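Local coordinates for protein minor fimbrium tip subunit Mfa3 (PDB 5NF4) that forms part of the tip of the minor fimbriae, filaments that mediate biofilm formation and adhesion of the bacterium to host cells and other oral bacteria, at residues Met253-Trp264 with Lys315-Asn323. Residues are numbered along the deposited sequence; the frame is centred on the assembly and turned at random.
Sequences MPEAIVESTKWW and KPSYTVYRN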
ATOM      1  N   MET A 253       6.668   2.846   1.484  1.00 31.18           N
ATOM      2  CA  MET A 253       6.098   4.076   1.978  1.00 32.72           C
ATOM      3  C   MET A 253       4.585   4.104   1.792  1.00 31.14           C
ATOM      4  O   MET A 253       4.047   3.460   0.879  1.00 31.37           O
ATOM      5  CB  MET A 253       6.690   5.302   1.284  1.00 32.11           C
ATOM      6  CG  MET A 253       6.504   5.372  -0.199  1.00 36.59           C
ATOM      7  SD  MET A 253       7.469   4.176  -1.159  1.00 34.92           S
ATOM      8  CE  MET A 253       7.762   5.227  -2.612  1.00 31.82           C
ATOM      9  N   PRO A 254       3.918   4.870   2.644  1.00 28.86           N
ATOM     10  CA  PRO A 254       2.470   4.936   2.435  1.00 29.88           C
ATOM     11  C   PRO A 254       2.089   5.649   1.147  1.00 31.45           C
ATOM     12  O   PRO A 254       2.841   6.458   0.610  1.00 30.32           O
ATOM     13  CB  PRO A 254       1.977   5.709   3.640  1.00 31.15           C
ATOM     14  CG  PRO A 254       3.079   5.641   4.648  1.00 31.42           C
ATOM     15  CD  PRO A 254       4.328   5.655   3.822  1.00 29.78           C
ATOM     16  N   GLU A 255       0.907   5.329   0.648  1.00 28.62           N
ATOM     17  CA  GLU A 255       0.293   6.108  -0.411  1.00 28.97           C
ATOM     18  C   GLU A 255       0.428   7.590  -0.133  1.00 29.58           C
ATOM     19  O   GLU A 255       0.264   8.029   1.005  1.00 29.46           O
ATOM     20  CB  GLU A 255      -1.188   5.708  -0.532  1.00 29.16           C
ATOM     21  CG  GLU A 255      -1.954   6.428  -1.585  1.00 33.85           C
ATOM     22  CD  GLU A 255      -3.305   5.807  -1.724  1.00 39.08           C
ATOM     23  OE1 GLU A 255      -3.421   4.820  -2.488  1.00 36.78           O
ATOM     24  OE2 GLU A 255      -4.217   6.279  -1.015  1.00 34.62           O
ATOM     25  N   ALA A 256       0.730   8.357  -1.170  1.00 28.33           N
ATOM     26  CA  ALA A 256       0.878   9.789  -1.053  1.00 26.82           C
ATOM     27  C   ALA A 256       0.308  10.464  -2.274  1.00 31.96           C
ATOM     28  O   ALA A 256       0.817  10.286  -3.385  1.00 31.98           O
ATOM     29  CB  ALA A 256       2.367  10.178  -0.865  1.00 29.14           C
ATOM     30  N   ILE A 257      -0.777  11.207  -2.078  1.00 31.87           N
ATOM     31  CA  ILE A 257      -1.373  11.983  -3.159  1.00 31.58           C
ATOM     32  C   ILE A 257      -0.607  13.270  -3.380  1.00 32.68           C
ATOM     33  O   ILE A 257      -0.319  13.991  -2.436  1.00 32.75           O
ATOM     34  CB  ILE A 257      -2.827  12.352  -2.861  1.00 31.84           C
ATOM     35  CG1 ILE A 257      -3.634  11.112  -2.492  1.00 33.61           C
ATOM     36  CG2 ILE A 257      -3.438  13.097  -4.046  1.00 33.51           C
ATOM     37  CD1 ILE A 257      -3.570   9.990  -3.496  1.00 39.40           C
ATOM     38  N   VAL A 258      -0.300  13.569  -4.641  1.00 31.66           N
ATOM     39  CA  VAL A 258       0.264  14.866  -5.017  1.00 30.95           C
ATOM     40  C   VAL A 258      -0.634  15.545  -6.038  1.00 32.02           C
ATOM     41  O   VAL A 258      -0.970  14.952  -7.069  1.00 32.33           O
ATOM     42  CB  VAL A 258       1.674  14.713  -5.613  1.00 33.34           C
ATOM     43  CG1 VAL A 258       2.323  16.093  -5.832  1.00 32.44           C
ATOM     44  CG2 VAL A 258       2.558  13.836  -4.693  1.00 33.56           C
ATOM     45  N   GLU A 259      -1.050  16.772  -5.747  1.00 30.95           N
ATOM     46  CA  GLU A 259      -1.928  17.516  -6.659  1.00 34.30           C
ATOM     47  C   GLU A 259      -1.259  17.646  -8.017  1.00 36.45           C
ATOM     48  O   GLU A 259      -0.030  17.859  -8.119  1.00 32.41           O
ATOM     49  CB  GLU A 259      -2.277  18.900  -6.064  1.00 33.68           C
ATOM     50  CG  GLU A 259      -3.235  18.764  -4.904  1.00 36.42           C
ATOM     51  CD  GLU A 259      -3.337  20.008  -4.040  1.00 48.69           C
ATOM     52  OE1 GLU A 259      -2.847  21.077  -4.450  1.00 47.78           O
ATOM     53  OE2 GLU A 259      -3.909  19.904  -2.939  1.00 51.11           O
ATOM     54  N   SER A 260      -2.047  17.526  -9.078  1.00 34.22           N
ATOM     55  CA  SER A 260      -1.473  17.487 -10.418  1.00 37.07           C
ATOM     56  C   SER A 260      -1.214  18.884 -10.970  1.00 39.86           C
ATOM     57  O   SER A 260      -0.821  19.040 -12.116  1.00 43.97           O
ATOM     58  CB  SER A 260      -2.400  16.699 -11.353  1.00 38.69           C
ATOM     59  OG  SER A 260      -3.646  17.330 -11.446  1.00 43.09           O
ATOM     60  N   THR A 261      -1.422  19.896 -10.139  1.00 35.40           N
ATOM     61  CA  THR A 261      -1.036  21.256 -10.458  1.00 38.89           C
ATOM     62  C   THR A 261       0.417  21.539 -10.047  1.00 39.94           C
ATOM     63  O   THR A 261       0.940  22.596 -10.358  1.00 41.34           O
ATOM     64  CB  THR A 261      -1.926  22.246  -9.741  1.00 45.05           C
ATOM     65  OG1 THR A 261      -1.979  21.887  -8.362  1.00 42.94           O
ATOM     66  CG2 THR A 261      -3.330  22.241 -10.328  1.00 50.51           C
ATOM     67  N   LYS A 262       1.025  20.605  -9.321  1.00 36.89           N
ATOM     68  CA  LYS A 262       2.416  20.706  -8.854  1.00 35.81           C
ATOM     69  C   LYS A 262       3.386  19.873  -9.691  1.00 37.61           C
ATOM     70  O   LYS A 262       2.990  18.886 -10.311  1.00 38.92           O
ATOM     71  CB  LYS A 262       2.503  20.242  -7.390  1.00 33.35           C
ATOM     72  CG  LYS A 262       1.700  21.085  -6.433  1.00 34.93           C
ATOM     73  CD  LYS A 262       1.748  20.578  -5.016  1.00 37.93           C
ATOM     74  CE  LYS A 262       0.883  21.500  -4.153  1.00 38.65           C
ATOM     75  NZ  LYS A 262       0.746  21.058  -2.764  1.00 43.93           N
ATOM     76  N   TRP A 263       4.676  20.234  -9.669  1.00 34.17           N
ATOM     77  CA  TRP A 263       5.690  19.355 -10.201  1.00 34.12           C
ATOM     78  C   TRP A 263       7.010  19.662  -9.514  1.00 36.11           C
ATOM     79  O   TRP A 263       7.084  20.605  -8.739  1.00 36.19           O
ATOM     80  CB  TRP A 263       5.818  19.483 -11.718  1.00 36.78           C
ATOM     81  CG  TRP A 263       6.173  20.827 -12.271  1.00 42.49           C
ATOM     82  CD1 TRP A 263       7.430  21.306 -12.508  1.00 44.17           C
ATOM     83  CD2 TRP A 263       5.269  21.852 -12.701  1.00 41.35           C
ATOM     84  NE1 TRP A 263       7.365  22.568 -13.045  1.00 43.64           N
ATOM     85  CE2 TRP A 263       6.051  22.931 -13.175  1.00 47.11           C
ATOM     86  CE3 TRP A 263       3.874  21.972 -12.721  1.00 39.35           C
ATOM     87  CZ2 TRP A 263       5.492  24.108 -13.672  1.00 55.80           C
ATOM     88  CZ3 TRP A 263       3.313  23.161 -13.210  1.00 44.96           C
ATOM     89  CH2 TRP A 263       4.128  24.207 -13.684  1.00 49.77           C
ATOM     90  N   TRP A 264       8.019  18.846  -9.804  1.00 37.01           N
ATOM     91  CA  TRP A 264       9.327  18.945  -9.177  1.00 36.97           C
ATOM     92  C   TRP A 264       9.858  20.353  -9.336  1.00 39.53           C
ATOM     93  O   TRP A 264       9.933  20.875 -10.443  1.00 40.14           O
ATOM     94  CB  TRP A 264      10.293  17.932  -9.803  1.00 36.49           C
ATOM     95  CG  TRP A 264      11.653  17.866  -9.170  1.00 40.05           C
ATOM     96  CD1 TRP A 264      12.829  18.363  -9.671  1.00 41.64           C
ATOM     97  CD2 TRP A 264      11.973  17.258  -7.918  1.00 35.85           C
ATOM     98  NE1 TRP A 264      13.867  18.099  -8.798  1.00 40.01           N
ATOM     99  CE2 TRP A 264      13.362  17.426  -7.710  1.00 37.63           C
ATOM    100  CE3 TRP A 264      11.215  16.597  -6.941  1.00 36.46           C
ATOM    101  CZ2 TRP A 264      14.006  16.941  -6.568  1.00 44.48           C
ATOM    102  CZ3 TRP A 264      11.844  16.121  -5.818  1.00 36.28           C
ATOM    103  CH2 TRP A 264      13.230  16.281  -5.641  1.00 38.63           C
ATOM    104  N   LYS A 315       3.824  17.112 -17.638  1.00 37.78           N
ATOM    105  CA  LYS A 315       4.251  16.832 -16.266  1.00 33.90           C
ATOM    106  C   LYS A 315       3.778  15.477 -15.753  1.00 35.56           C
ATOM    107  O   LYS A 315       2.648  15.051 -16.052  1.00 37.94           O
ATOM    108  CB  LYS A 315       3.744  17.913 -15.303  1.00 35.64           C
ATOM    109  CG  LYS A 315       3.944  19.344 -15.750  1.00 35.79           C
ATOM    110  CD  LYS A 315       5.419  19.742 -15.838  1.00 37.45           C
ATOM    111  CE  LYS A 315       5.570  21.100 -16.527  1.00 43.51           C
ATOM    112  NZ  LYS A 315       6.994  21.521 -16.646  1.00 47.65           N
ATOM    113  N   PRO A 316       4.609  14.800 -14.946  1.00 34.76           N
ATOM    114  CA  PRO A 316       4.128  13.520 -14.429  1.00 37.64           C
ATOM    115  C   PRO A 316       3.101  13.644 -13.334  1.00 36.85           C
ATOM    116  O   PRO A 316       2.883  14.699 -12.750  1.00 37.05           O
ATOM    117  CB  PRO A 316       5.380  12.855 -13.890  1.00 45.74           C
ATOM    118  CG  PRO A 316       6.329  13.947 -13.640  1.00 44.46           C
ATOM    119  CD  PRO A 316       6.026  15.041 -14.586  1.00 38.87           C
ATOM    120  N   SER A 317       2.458  12.525 -13.065  1.00 33.97           N
ATOM    121  CA  SER A 317       1.767  12.367 -11.799  1.00 32.53           C
ATOM    122  C   SER A 317       2.776  11.881 -10.764  1.00 32.61           C
ATOM    123  O   SER A 317       3.472  10.884 -10.993  1.00 34.99           O
ATOM    124  CB  SER A 317       0.633  11.386 -11.921  1.00 36.38           C
ATOM    125  OG  SER A 317       0.130  11.120 -10.640  1.00 34.41           O
ATOM    126  N   TYR A 318       2.850  12.571  -9.630  1.00 32.49           N
ATOM    127  CA  TYR A 318       3.760  12.219  -8.552  1.00 31.23           C
ATOM    128  C   TYR A 318       3.078  11.463  -7.425  1.00 28.77           C
ATOM    129  O   TYR A 318       3.695  11.154  -6.407  1.00 30.58           O
ATOM    130  CB  TYR A 318       4.420  13.470  -7.979  1.00 31.61           C
ATOM    131  CG  TYR A 318       5.285  14.215  -8.957  1.00 33.03           C
ATOM    132  CD1 TYR A 318       6.633  13.862  -9.134  1.00 31.79           C
ATOM    133  CD2 TYR A 318       4.768  15.272  -9.723  1.00 33.09           C
ATOM    134  CE1 TYR A 318       7.442  14.544 -10.013  1.00 32.03           C
ATOM    135  CE2 TYR A 318       5.579  15.953 -10.630  1.00 36.13           C
ATOM    136  CZ  TYR A 318       6.924  15.597 -10.742  1.00 34.47           C
ATOM    137  OH  TYR A 318       7.752  16.234 -11.628  1.00 36.44           O
ATOM    138  N   THR A 319       1.807  11.135  -7.607  1.00 29.84           N
ATOM    139  CA  THR A 319       1.148  10.353  -6.608  1.00 30.88           C
ATOM    140  C   THR A 319       1.829   8.991  -6.512  1.00 31.95           C
ATOM    141  O   THR A 319       2.156   8.377  -7.523  1.00 32.83           O
ATOM    142  CB  THR A 319      -0.327  10.178  -6.935  1.00 31.28           C
ATOM    143  OG1 THR A 319      -0.999  11.440  -6.766  1.00 31.85           O
ATOM    144  CG2 THR A 319      -1.000   9.082  -6.055  1.00 32.40           C
ATOM    145  N   VAL A 320       2.040   8.546  -5.283  1.00 31.78           N
ATOM    146  CA  VAL A 320       2.471   7.189  -4.997  1.00 31.58           C
ATOM    147  C   VAL A 320       1.227   6.409  -4.567  1.00 32.57           C
ATOM    148  O   VAL A 320       0.632   6.754  -3.569  1.00 32.48           O
ATOM    149  CB  VAL A 320       3.518   7.170  -3.882  1.00 32.17           C
ATOM    150  CG1 VAL A 320       3.904   5.743  -3.467  1.00 34.03           C
ATOM    151  CG2 VAL A 320       4.773   7.975  -4.298  1.00 33.25           C
ATOM    152  N   TYR A 321       0.867   5.365  -5.298  1.00 30.77           N
ATOM    153  CA  TYR A 321      -0.340   4.582  -5.025  1.00 31.76           C
ATOM    154  C   TYR A 321      -0.074   3.348  -4.156  1.00 34.79           C
ATOM    155  O   TYR A 321       0.934   2.653  -4.332  1.00 35.00           O
ATOM    156  CB  TYR A 321      -0.972   4.151  -6.342  1.00 34.03           C
ATOM    157  CG  TYR A 321      -1.635   5.282  -7.098  1.00 36.86           C
ATOM    158  CD1 TYR A 321      -2.909   5.728  -6.744  1.00 36.52           C
ATOM    159  CD2 TYR A 321      -0.992   5.913  -8.144  1.00 36.96           C
ATOM    160  CE1 TYR A 321      -3.512   6.778  -7.421  1.00 36.10           C
ATOM    161  CE2 TYR A 321      -1.587   6.961  -8.825  1.00 39.89           C
ATOM    162  CZ  TYR A 321      -2.857   7.386  -8.458  1.00 38.49           C
ATOM    163  OH  TYR A 321      -3.443   8.425  -9.136  1.00 37.64           O
ATOM    164  N   ARG A 322      -1.014   3.026  -3.264  1.00 32.37           N
ATOM    165  CA  ARG A 322      -0.851   1.828  -2.446  1.00 34.41           C
ATOM    166  C   ARG A 322      -0.729   0.563  -3.288  1.00 33.29           C
ATOM    167  O   ARG A 322      -1.341   0.441  -4.353  1.00 35.60           O
ATOM    168  CB  ARG A 322      -2.029   1.668  -1.491  1.00 34.58           C
ATOM    169  CG  ARG A 322      -3.343   1.370  -2.194  1.00 35.55           C
ATOM    170  CD  ARG A 322      -4.554   1.406  -1.233  1.00 37.35           C
ATOM    171  NE  ARG A 322      -4.671   2.724  -0.620  1.00 36.32           N
ATOM    172  CZ  ARG A 322      -4.889   2.953   0.665  1.00 35.07           C
ATOM    173  NH1 ARG A 322      -5.101   1.933   1.511  1.00 33.71           N
ATOM    174  NH2 ARG A 322      -4.891   4.214   1.100  1.00 35.13           N
ATOM    175  N   ASN A 323       0.037  -0.387  -2.777  1.00 31.22           N
ATOM    176  CA  ASN A 323       0.108  -1.734  -3.304  1.00 32.28           C
ATOM    177  C   ASN A 323       0.637  -1.775  -4.737  1.00 36.97           C
ATOM    178  O   ASN A 323       0.377  -2.713  -5.477  1.00 38.25           O
ATOM    179  CB  ASN A 323      -1.264  -2.409  -3.217  1.00 33.78           C
ATOM    180  CG  ASN A 323      -1.166  -3.920  -2.956  1.00 39.99           C
ATOM    181  OD1 ASN A 323      -0.430  -4.374  -2.087  1.00 43.01           O
ATOM    182  ND2 ASN A 323      -1.921  -4.694  -3.719  1.00 41.23           N
TER
HETATM  183  O   HOH W   1       1.082  14.966  -9.268  1.00 34.77           O
HETATM  184  O   HOH W   2      -0.867  13.248  -9.578  1.00 45.35           O
HETATM  185  O   HOH W   3       1.745  16.590 -11.284  1.00 39.40           O
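Lys315 lays its chain over one face of the Trp263 indole, with CE 3.8 Å above the ring plane and NZ 4.0 Å from the centroid of the five-membered ring, a cation-pi contact. A lysine suits this place because its methylenes pack on the aromatic face while the ammonium continues to the carbonyls of Gly310 and Leu312. Tyr318 CB meets Val258, CE2 lies against Trp263 CA and CB, and Trp264 N donates to Tyr318 OH at 3.2 Å, nearly straight; the hydroxyl also bonds Ala308 O. Further along, the loop leaving strand 248-254 and the one leading into strand 324-332 of this fimbrillin-superfamily protein meet in a single antiparallel bridge, a hydrogen-bonded pair: Ala256 N to Val320 O and Val320 N to Ala256 O, both 2.9 Å. Val320, small and branched, packs its CG1 on Met253 CE. Thr319 offers hydroxyl and methyl on one carbon: chi1 -70° turns OG1 to accept from Val258 N at 3.1 Å and sets CG2 beside Ile257 CD1. A water links Val258 O to Tyr318 N. Arg322, with two nitrogens for one carboxylate, grips Glu255 side-on, NE to OE1 at 3.1 Å and NH2 to OE2 at 3.0 Å, both from above the carboxylate plane, which stands 67° from the guanidinium. Glu255 OE1 also takes the backbone N-H of Arg322, while Asn227 N donates to OE2 and Arg322 NH1 reaches Arg223 O.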